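Local coordinates for protein thermosome subunit (Methanococcoides burtonii, PDB 3AQ1) that probably binds and hydrolyses ATP to help unfolded proteins fold, as a group II chaperonin of the TCP-1 family, at residues 103-108 and 127-132; 135-140 and 319-324; 188-193 and 277-282. All coordinates share one frame; numbering follows the deposited sequence.

Contact 1 (103-108 and 127-132)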
loop_
_atom_site.group_PDB
_atom_site.type_symbol
_atom_site.label_atom_id
_atom_site.label_comp_id
_atom_site.label_asym_id
_atom_site.label_seq_id
_atom_site.Cartn_x
_atom_site.Cartn_y
_atom_site.Cartn_z
ATOM N N ALA A 103 -12.042 -12.354 5.629
ATOM C CA ALA A 103 -12.036 -11.759 4.300
ATOM C C ALA A 103 -10.755 -10.974 4.068
ATOM O O ALA A 103 -10.223 -10.964 2.953
ATOM C CB ALA A 103 -13.252 -10.871 4.096
ATOM N N LEU A 104 -10.276 -10.306 5.119
ATOM C CA LEU A 104 -8.988 -9.622 5.062
ATOM C C LEU A 104 -7.857 -10.615 4.803
ATOM O O LEU A 104 -6.954 -10.348 4.017
ATOM C CB LEU A 104 -8.716 -8.861 6.353
ATOM C CG LEU A 104 -9.501 -7.581 6.592
ATOM C CD1 LEU A 104 -9.298 -7.102 8.034
ATOM C CD2 LEU A 104 -9.074 -6.534 5.584
ATOM N N ILE A 105 -7.916 -11.760 5.473
ATOM C CA ILE A 105 -6.955 -12.826 5.254
ATOM C C ILE A 105 -7.057 -13.417 3.852
ATOM O O ILE A 105 -6.050 -13.817 3.262
ATOM C CB ILE A 105 -7.132 -13.935 6.274
ATOM C CG1 ILE A 105 -6.455 -13.520 7.574
ATOM C CG2 ILE A 105 -6.547 -15.233 5.743
ATOM C CD1 ILE A 105 -6.097 -14.659 8.467
ATOM N N LYS A 106 -8.277 -13.470 3.327
ATOM C CA LYS A 106 -8.503 -13.892 1.945
ATOM C C LYS A 106 -7.930 -12.862 0.971
ATOM O O LYS A 106 -7.274 -13.224 -0.011
ATOM C CB LYS A 106 -9.994 -14.091 1.676
ATOM C CG LYS A 106 -10.319 -14.986 0.490
ATOM C CD LYS A 106 -11.718 -14.677 -0.037
ATOM C CE LYS A 106 -12.561 -15.922 -0.240
ATOM N NZ LYS A 106 -12.055 -16.779 -1.342
ATOM N N ILE A 107 -8.184 -11.584 1.243
ATOM C CA ILE A 107 -7.650 -10.496 0.427
ATOM C C ILE A 107 -6.117 -10.530 0.390
ATOM O O ILE A 107 -5.522 -10.605 -0.685
ATOM C CB ILE A 107 -8.197 -9.126 0.893
ATOM C CG1 ILE A 107 -9.638 -8.970 0.424
ATOM C CG2 ILE A 107 -7.359 -7.957 0.365
ATOM C CD1 ILE A 107 -10.290 -7.699 0.882
ATOM N N ALA A 108 -5.484 -10.508 1.558
ATOM C CA ALA A 108 -4.028 -10.601 1.648
ATOM C C ALA A 108 -3.476 -11.818 0.900
ATOM O O ALA A 108 -2.442 -11.729 0.240
ATOM C CB ALA A 108 -3.570 -10.618 3.116
ATOM N N LEU A 127 -0.166 -12.781 9.332
ATOM C CA LEU A 127 0.792 -11.791 9.772
ATOM C C LEU A 127 0.453 -10.442 9.143
ATOM O O LEU A 127 0.436 -9.426 9.834
ATOM C CB LEU A 127 2.212 -12.243 9.411
ATOM C CG LEU A 127 3.367 -11.364 9.849
ATOM C CD1 LEU A 127 3.174 -11.009 11.302
ATOM C CD2 LEU A 127 4.674 -12.093 9.630
ATOM N N THR A 128 0.173 -10.439 7.839
ATOM C CA THR A 128 -0.245 -9.221 7.156
ATOM C C THR A 128 -1.427 -8.535 7.842
ATOM O O THR A 128 -1.410 -7.328 8.077
ATOM C CB THR A 128 -0.692 -9.494 5.730
ATOM O OG1 THR A 128 0.390 -10.050 4.983
ATOM C CG2 THR A 128 -1.117 -8.198 5.094
ATOM N N VAL A 129 -2.457 -9.317 8.147
ATOM C CA VAL A 129 -3.703 -8.788 8.678
ATOM C C VAL A 129 -3.529 -8.227 10.100
ATOM O O VAL A 129 -4.088 -7.187 10.454
ATOM C CB VAL A 129 -4.832 -9.855 8.588
ATOM C CG1 VAL A 129 -6.057 -9.453 9.391
ATOM C CG2 VAL A 129 -5.221 -10.083 7.139
ATOM N N LYS A 130 -2.718 -8.907 10.896
ATOM C CA LYS A 130 -2.448 -8.498 12.263
ATOM C C LYS A 130 -1.618 -7.208 12.329
ATOM O O LYS A 130 -1.777 -6.406 13.245
ATOM C CB LYS A 130 -1.740 -9.635 12.978
ATOM C CG LYS A 130 -1.312 -9.345 14.384
ATOM C CD LYS A 130 -0.803 -10.620 15.032
ATOM C CE LYS A 130 -0.263 -10.378 16.431
ATOM N NZ LYS A 130 0.361 -11.626 16.975
ATOM N N ALA A 131 -0.731 -7.023 11.356
ATOM C CA ALA A 131 0.097 -5.829 11.259
ATOM C C ALA A 131 -0.749 -4.653 10.791
ATOM O O ALA A 131 -0.775 -3.599 11.433
ATOM C CB ALA A 131 1.248 -6.067 10.289
ATOM N N VAL A 132 -1.445 -4.840 9.672
ATOM C CA VAL A 132 -2.297 -3.799 9.124
ATOM C C VAL A 132 -3.345 -3.373 10.131
ATOM O O VAL A 132 -3.455 -2.196 10.440
ATOM C CB VAL A 132 -2.977 -4.236 7.822
ATOM C CG1 VAL A 132 -4.180 -3.362 7.532
ATOM C CG2 VAL A 132 -1.991 -4.146 6.681
#
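Val129 pushes its two methyl groups from helix 127-132 against the backbone and side chains of helix 103-108, over the turn that carries Leu104 and Ile105. Its CG1 stands anti to the backbone N (chi1 168°), which leaves CG2 beside that nitrogen and facing the other helix. CG2 lies 3.6 Å from Leu104 C and 3.8 Å from Leu104 CB. The same methyl meets Ile105 CG1 at 3.7 Å, the two side chains crossing at about a right angle. One branch of a valine is therefore flanked by a leucine CB, an isoleucine methylene and the main chain between them.

The helix axes approach to 9.2 Å at a crossing angle of 117°. Both helices probably belong to the intermediate domain of the chaperonin, where the long helix 332-355 packs beside them: Val349 touches Ala108, while Leu342 and Ala345 touch Thr128.

Ala108, a turn further along its helix, faces Thr128 methyl to methyl, with Ala108 CB 4.0 Å from Thr128 CG2. Thr128 meets Ala108 through CB and CG2, while its OG1 is hydrogen-bonded to Leu124 O in the same helix.

Contact 2 (135-140 and 319-324)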
loop_
_atom_site.group_PDB
_atom_site.type_symbol
_atom_site.label_atom_id
_atom_site.label_comp_id
_atom_site.label_asym_id
_atom_site.label_seq_id
_atom_site.Cartn_x
_atom_site.Cartn_y
_atom_site.Cartn_z
ATOM N N ILE A 135 -2.266 -0.712 12.703
ATOM C CA ILE A 135 -1.927 0.660 12.357
ATOM C C ILE A 135 -3.102 1.394 11.706
ATOM O O ILE A 135 -2.920 2.470 11.130
ATOM C CB ILE A 135 -0.723 0.728 11.396
ATOM C CG1 ILE A 135 -1.072 0.076 10.052
ATOM C CG2 ILE A 135 0.489 0.073 12.019
ATOM C CD1 ILE A 135 -0.317 0.644 8.908
ATOM N N VAL A 136 -4.300 0.810 11.779
ATOM C CA VAL A 136 -5.508 1.463 11.265
ATOM C C VAL A 136 -5.871 2.728 12.041
ATOM O O VAL A 136 -6.099 2.680 13.250
ATOM C CB VAL A 136 -6.731 0.526 11.299
ATOM C CG1 VAL A 136 -7.982 1.280 10.839
ATOM C CG2 VAL A 136 -6.498 -0.695 10.429
ATOM N N GLU A 137 -5.937 3.857 11.342
ATOM C CA GLU A 137 -6.267 5.137 11.973
ATOM C C GLU A 137 -7.705 5.538 11.674
ATOM O O GLU A 137 -8.200 5.324 10.572
ATOM C CB GLU A 137 -5.296 6.239 11.521
ATOM C CG GLU A 137 -3.882 6.088 12.085
ATOM C CD GLU A 137 -2.867 7.054 11.470
ATOM O OE1 GLU A 137 -2.652 7.010 10.236
ATOM O OE2 GLU A 137 -2.261 7.842 12.235
ATOM N N GLU A 138 -8.383 6.106 12.663
ATOM C CA GLU A 138 -9.741 6.589 12.450
ATOM C C GLU A 138 -9.690 8.021 11.938
ATOM O O GLU A 138 -8.741 8.751 12.216
ATOM C CB GLU A 138 -10.543 6.526 13.746
ATOM C CG GLU A 138 -11.976 6.075 13.558
ATOM C CD GLU A 138 -12.233 4.716 14.179
ATOM O OE1 GLU A 138 -11.283 3.906 14.252
ATOM O OE2 GLU A 138 -13.384 4.460 14.594
ATOM N N GLU A 139 -10.708 8.420 11.187
ATOM C CA GLU A 139 -10.769 9.784 10.673
ATOM C C GLU A 139 -12.185 10.194 10.287
ATOM O O GLU A 139 -13.128 9.406 10.376
ATOM C CB GLU A 139 -9.856 9.946 9.454
ATOM C CG GLU A 139 -8.399 10.250 9.756
ATOM C CD GLU A 139 -7.587 10.499 8.491
ATOM O OE1 GLU A 139 -8.015 10.048 7.404
ATOM O OE2 GLU A 139 -6.520 11.145 8.580
ATOM N N GLU A 140 -12.321 11.450 9.878
ATOM C CA GLU A 140 -13.486 11.880 9.132
ATOM C C GLU A 140 -13.187 11.541 7.689
ATOM O O GLU A 140 -12.021 11.407 7.314
ATOM C CB GLU A 140 -13.692 13.381 9.265
ATOM C CG GLU A 140 -14.192 13.829 10.611
ATOM C CD GLU A 140 -14.579 15.291 10.602
ATOM O OE1 GLU A 140 -14.169 16.003 9.660
ATOM O OE2 GLU A 140 -15.294 15.725 11.528
ATOM N N ASN A 319 4.099 9.741 19.117
ATOM C CA ASN A 319 2.941 9.545 18.247
ATOM C C ASN A 319 3.105 8.323 17.350
ATOM O O ASN A 319 3.341 8.440 16.146
ATOM C CB ASN A 319 2.682 10.793 17.400
ATOM C CG ASN A 319 1.899 11.857 18.152
ATOM O OD1 ASN A 319 0.731 11.659 18.492
ATOM N ND2 ASN A 319 2.538 12.994 18.412
ATOM N N SER A 320 2.982 7.143 17.941
ATOM C CA SER A 320 3.203 5.931 17.186
ATOM C C SER A 320 1.940 5.100 17.043
ATOM O O SER A 320 1.396 4.576 18.019
ATOM C CB SER A 320 4.320 5.082 17.806
ATOM O OG SER A 320 3.854 4.324 18.912
ATOM N N LYS A 321 1.468 5.008 15.811
ATOM C CA LYS A 321 0.654 3.880 15.417
ATOM C C LYS A 321 1.645 2.835 14.885
ATOM O O LYS A 321 1.378 1.628 14.904
ATOM C CB LYS A 321 -0.363 4.289 14.351
ATOM C CG LYS A 321 -1.699 4.740 14.918
ATOM C CD LYS A 321 -2.331 3.632 15.740
ATOM C CE LYS A 321 -3.746 3.996 16.153
ATOM N NZ LYS A 321 -4.377 2.895 16.930
ATOM N N ALA A 322 2.807 3.342 14.469
ATOM C CA ALA A 322 3.904 2.570 13.897
ATOM C C ALA A 322 4.294 1.265 14.598
ATOM O O ALA A 322 4.249 1.141 15.819
ATOM C CB ALA A 322 5.126 3.464 13.742
ATOM N N VAL A 323 4.694 0.299 13.789
ATOM C CA VAL A 323 5.117 -1.016 14.249
ATOM C C VAL A 323 6.222 -1.540 13.342
ATOM O O VAL A 323 6.338 -1.159 12.190
ATOM C CB VAL A 323 3.974 -2.055 14.192
ATOM C CG1 VAL A 323 2.679 -1.459 14.657
ATOM C CG2 VAL A 323 3.814 -2.567 12.797
ATOM N N THR A 324 7.033 -2.426 13.874
ATOM C CA THR A 324 8.042 -3.077 13.072
ATOM C C THR A 324 7.731 -4.544 13.132
ATOM O O THR A 324 7.506 -5.082 14.207
ATOM C CB THR A 324 9.441 -2.847 13.655
ATOM O OG1 THR A 324 9.726 -1.446 13.639
ATOM C CG2 THR A 324 10.494 -3.579 12.847
#
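Lys321 lays the first part of its side chain over Glu137, the two running past each other in opposite directions. The touch is between methylenes: Lys321 CG lies 3.8 Å from Glu137 CG. In the lysine, chi2 of -59° bends CD out of the extended line, and the rest of the chain is extended, running beside Val136 O. The charged ends lie apart, Lys321 NZ 7.1 Å from Glu137 OE2, too far for a salt bridge. What joins this pair is the overlap of their aliphatic parts. Beyond the bend, Lys321 CE passes 4.0 Å from the carbonyl oxygen Val136 O, a van der Waals approach.

Deeper in, Ile135 supplies the apolar half of the contact. Its CG1 sits between the backbone N and the carbonyl carbon (chi1 64°) and leads off away from segment 319-324, while CG2 is the branch turned to the partner. CG2 rests 3.4 Å from Lys321 O and 3.8 Å from Val323 CG1, and the isoleucine and valine cross at about a right angle. Ile151 touches both of these side chains, and Asn150 lies against both Ile135 and Lys321. The exposed lysine thus borders a junction whose inner part, Ile135 and Val323, is buried.

Backbone bonds tie both segments to neighbouring parts of the chain. Glu137 pairs through its backbone with Lys144 in a short, weakly bonded antiparallel hairpin, and Val323 makes backbone hydrogen bonds with Asn150 and Lys152, where strand 323-329 starts beside the parallel strand 151-157. Such a meeting of distant chain parts is consistent with the intermediate domain of group II chaperonins, built from parts of the chain on both sides of the apical insertion.

Contact 3 (188-193 and 277-282)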
loop_
_atom_site.group_PDB
_atom_site.type_symbol
_atom_site.label_atom_id
_atom_site.label_comp_id
_atom_site.label_asym_id
_atom_site.label_seq_id
_atom_site.Cartn_x
_atom_site.Cartn_y
_atom_site.Cartn_z
ATOM N N ALA A 188 13.296 8.339 27.129
ATOM C CA ALA A 188 14.370 8.763 26.259
ATOM C C ALA A 188 14.051 10.139 25.702
ATOM O O ALA A 188 12.895 10.459 25.422
ATOM C CB ALA A 188 14.557 7.754 25.138
ATOM N N LYS A 189 15.085 10.957 25.568
ATOM C CA LYS A 189 14.953 12.229 24.883
ATOM C C LYS A 189 15.904 12.141 23.715
ATOM O O LYS A 189 17.112 12.035 23.897
ATOM C CB LYS A 189 15.328 13.379 25.812
ATOM C CG LYS A 189 14.508 13.394 27.060
ATOM C CD LYS A 189 13.045 13.631 26.743
ATOM C CE LYS A 189 12.162 13.337 27.943
ATOM N NZ LYS A 189 10.811 13.895 27.727
ATOM N N ILE A 190 15.353 12.164 22.513
ATOM C CA ILE A 190 16.088 11.705 21.344
ATOM C C ILE A 190 16.517 12.836 20.431
ATOM O O ILE A 190 15.711 13.697 20.057
ATOM C CB ILE A 190 15.236 10.727 20.550
ATOM C CG1 ILE A 190 14.958 9.495 21.407
ATOM C CG2 ILE A 190 15.918 10.376 19.233
ATOM C CD1 ILE A 190 13.741 8.751 21.003
ATOM N N LEU A 191 17.796 12.815 20.078
ATOM C CA LEU A 191 18.370 13.787 19.155
ATOM C C LEU A 191 18.750 13.076 17.849
ATOM O O LEU A 191 19.431 12.057 17.878
ATOM C CB LEU A 191 19.602 14.447 19.797
ATOM C CG LEU A 191 20.388 15.503 19.020
ATOM C CD1 LEU A 191 19.607 16.799 18.927
ATOM C CD2 LEU A 191 21.748 15.753 19.653
ATOM N N LEU A 192 18.294 13.591 16.711
ATOM C CA LEU A 192 18.669 13.014 15.413
ATOM C C LEU A 192 19.671 13.910 14.693
ATOM O O LEU A 192 19.411 15.094 14.500
ATOM C CB LEU A 192 17.431 12.763 14.538
ATOM C CG LEU A 192 16.342 11.982 15.283
ATOM C CD1 LEU A 192 15.062 11.863 14.485
ATOM C CD2 LEU A 192 16.854 10.629 15.660
ATOM N N LEU A 193 20.824 13.352 14.321
ATOM C CA LEU A 193 21.843 14.100 13.581
ATOM C C LEU A 193 22.057 13.508 12.204
ATOM O O LEU A 193 22.318 12.321 12.072
ATOM C CB LEU A 193 23.186 14.088 14.322
ATOM C CG LEU A 193 23.231 14.564 15.783
ATOM C CD1 LEU A 193 24.657 14.591 16.325
ATOM C CD2 LEU A 193 22.598 15.921 15.923
ATOM N N LYS A 277 9.638 10.601 12.499
ATOM C CA LYS A 277 8.178 10.542 12.514
ATOM C C LYS A 277 7.606 9.941 13.794
ATOM O O LYS A 277 6.676 10.513 14.375
ATOM C CB LYS A 277 7.618 9.817 11.280
ATOM C CG LYS A 277 7.832 10.553 9.962
ATOM C CD LYS A 277 7.757 9.579 8.779
ATOM C CE LYS A 277 8.273 10.205 7.483
ATOM N NZ LYS A 277 8.611 9.166 6.463
ATOM N N VAL A 278 8.141 8.801 14.236
ATOM C CA VAL A 278 7.626 8.184 15.466
ATOM C C VAL A 278 8.001 8.907 16.765
ATOM O O VAL A 278 7.234 8.842 17.712
ATOM C CB VAL A 278 7.942 6.661 15.614
ATOM C CG1 VAL A 278 7.373 5.882 14.470
ATOM C CG2 VAL A 278 9.425 6.412 15.757
ATOM N N THR A 279 9.149 9.592 16.813
ATOM C CA THR A 279 9.582 10.244 18.054
ATOM C C THR A 279 9.332 11.731 18.129
ATOM O O THR A 279 9.350 12.290 19.217
ATOM C CB THR A 279 11.083 10.083 18.339
ATOM O OG1 THR A 279 11.828 10.901 17.435
ATOM C CG2 THR A 279 11.521 8.644 18.241
ATOM N N GLY A 280 9.149 12.382 16.986
ATOM C CA GLY A 280 8.920 13.822 16.965
ATOM C C GLY A 280 10.208 14.624 16.879
ATOM O O GLY A 280 10.198 15.861 16.871
ATOM N N ALA A 281 11.329 13.916 16.821
ATOM C CA ALA A 281 12.616 14.575 16.722
ATOM C C ALA A 281 12.748 15.298 15.400
ATOM O O ALA A 281 12.177 14.888 14.400
ATOM C CB ALA A 281 13.738 13.581 16.880
ATOM N N THR A 282 13.508 16.383 15.407
ATOM C CA THR A 282 13.807 17.105 14.189
ATOM C C THR A 282 15.251 16.850 13.799
ATOM O O THR A 282 16.172 17.158 14.546
ATOM C CB THR A 282 13.551 18.608 14.354
ATOM O OG1 THR A 282 12.224 18.806 14.860
ATOM C CG2 THR A 282 13.696 19.318 13.014
HETATM O O HOH W 1 16.649 15.762 16.889
#
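Segment 188-193 is an extended strand, whereas segment 277-282 finishes helix 269-279 and turns away from it at Gly280, whose positive phi (89°) suits glycine. The chain then straightens through Ala281 and Thr282 and passes beside the strand. A water bridges the two backbones, accepting from Leu192 N at 2.7 Å and donating to Thr282 O at 2.8 Å.

Strand 184-193 runs parallel to strand 241-244, and this sheet with its packed helices is consistent with the apical domain of a group II chaperonin. Leu272, Leu275 and Ser276 of helix 269-279 also touch Leu192.

On the facing side of the strand, Leu192 sets CG and CD1 against Ala281 CB, and Ile190 O lies 3.7 Å from the same methyl. Ile190 points its CD1 away from this methyl, to meet Thr279 CG2 at 3.5 Å as the two side chains cross at about a right angle. Thr279 OG1 sits between the backbone N and the carbonyl carbon (chi1 73°), leaving CG2 anti to that carbon and turned to Ile190. OG1 accepts from Ala281 N at 3.1 Å, an ST turn, and is also hydrogen-bonded to Leu275 O. An alanine in place of Thr279 would probably leave Ala281 N without this acceptor and open a gap beside Ile190 CD1.

In the fold
Contacts 1 and 2 probably lie in the intermediate domain and contact 3 in the apical domain. Contacts 1 and 2 have centres about 16 Å apart and are joined in sequence, since helix 121-132 leads directly to strand 136-137. Contact 3 is formed by residues that lie, in sequence, between the two segments of contact 2, and its centre is about 18 Å away. Those two meet directly, with Ala322 CB 3.4 Å from Val278 CG1, a packing touch that links the two regions. Contact 1 is remote from contact 3, with centres about 31 Å and nearest atoms about 13 Å apart. In this family ATP binds in the equatorial domain, so the three contacts probably lie outside that pocket.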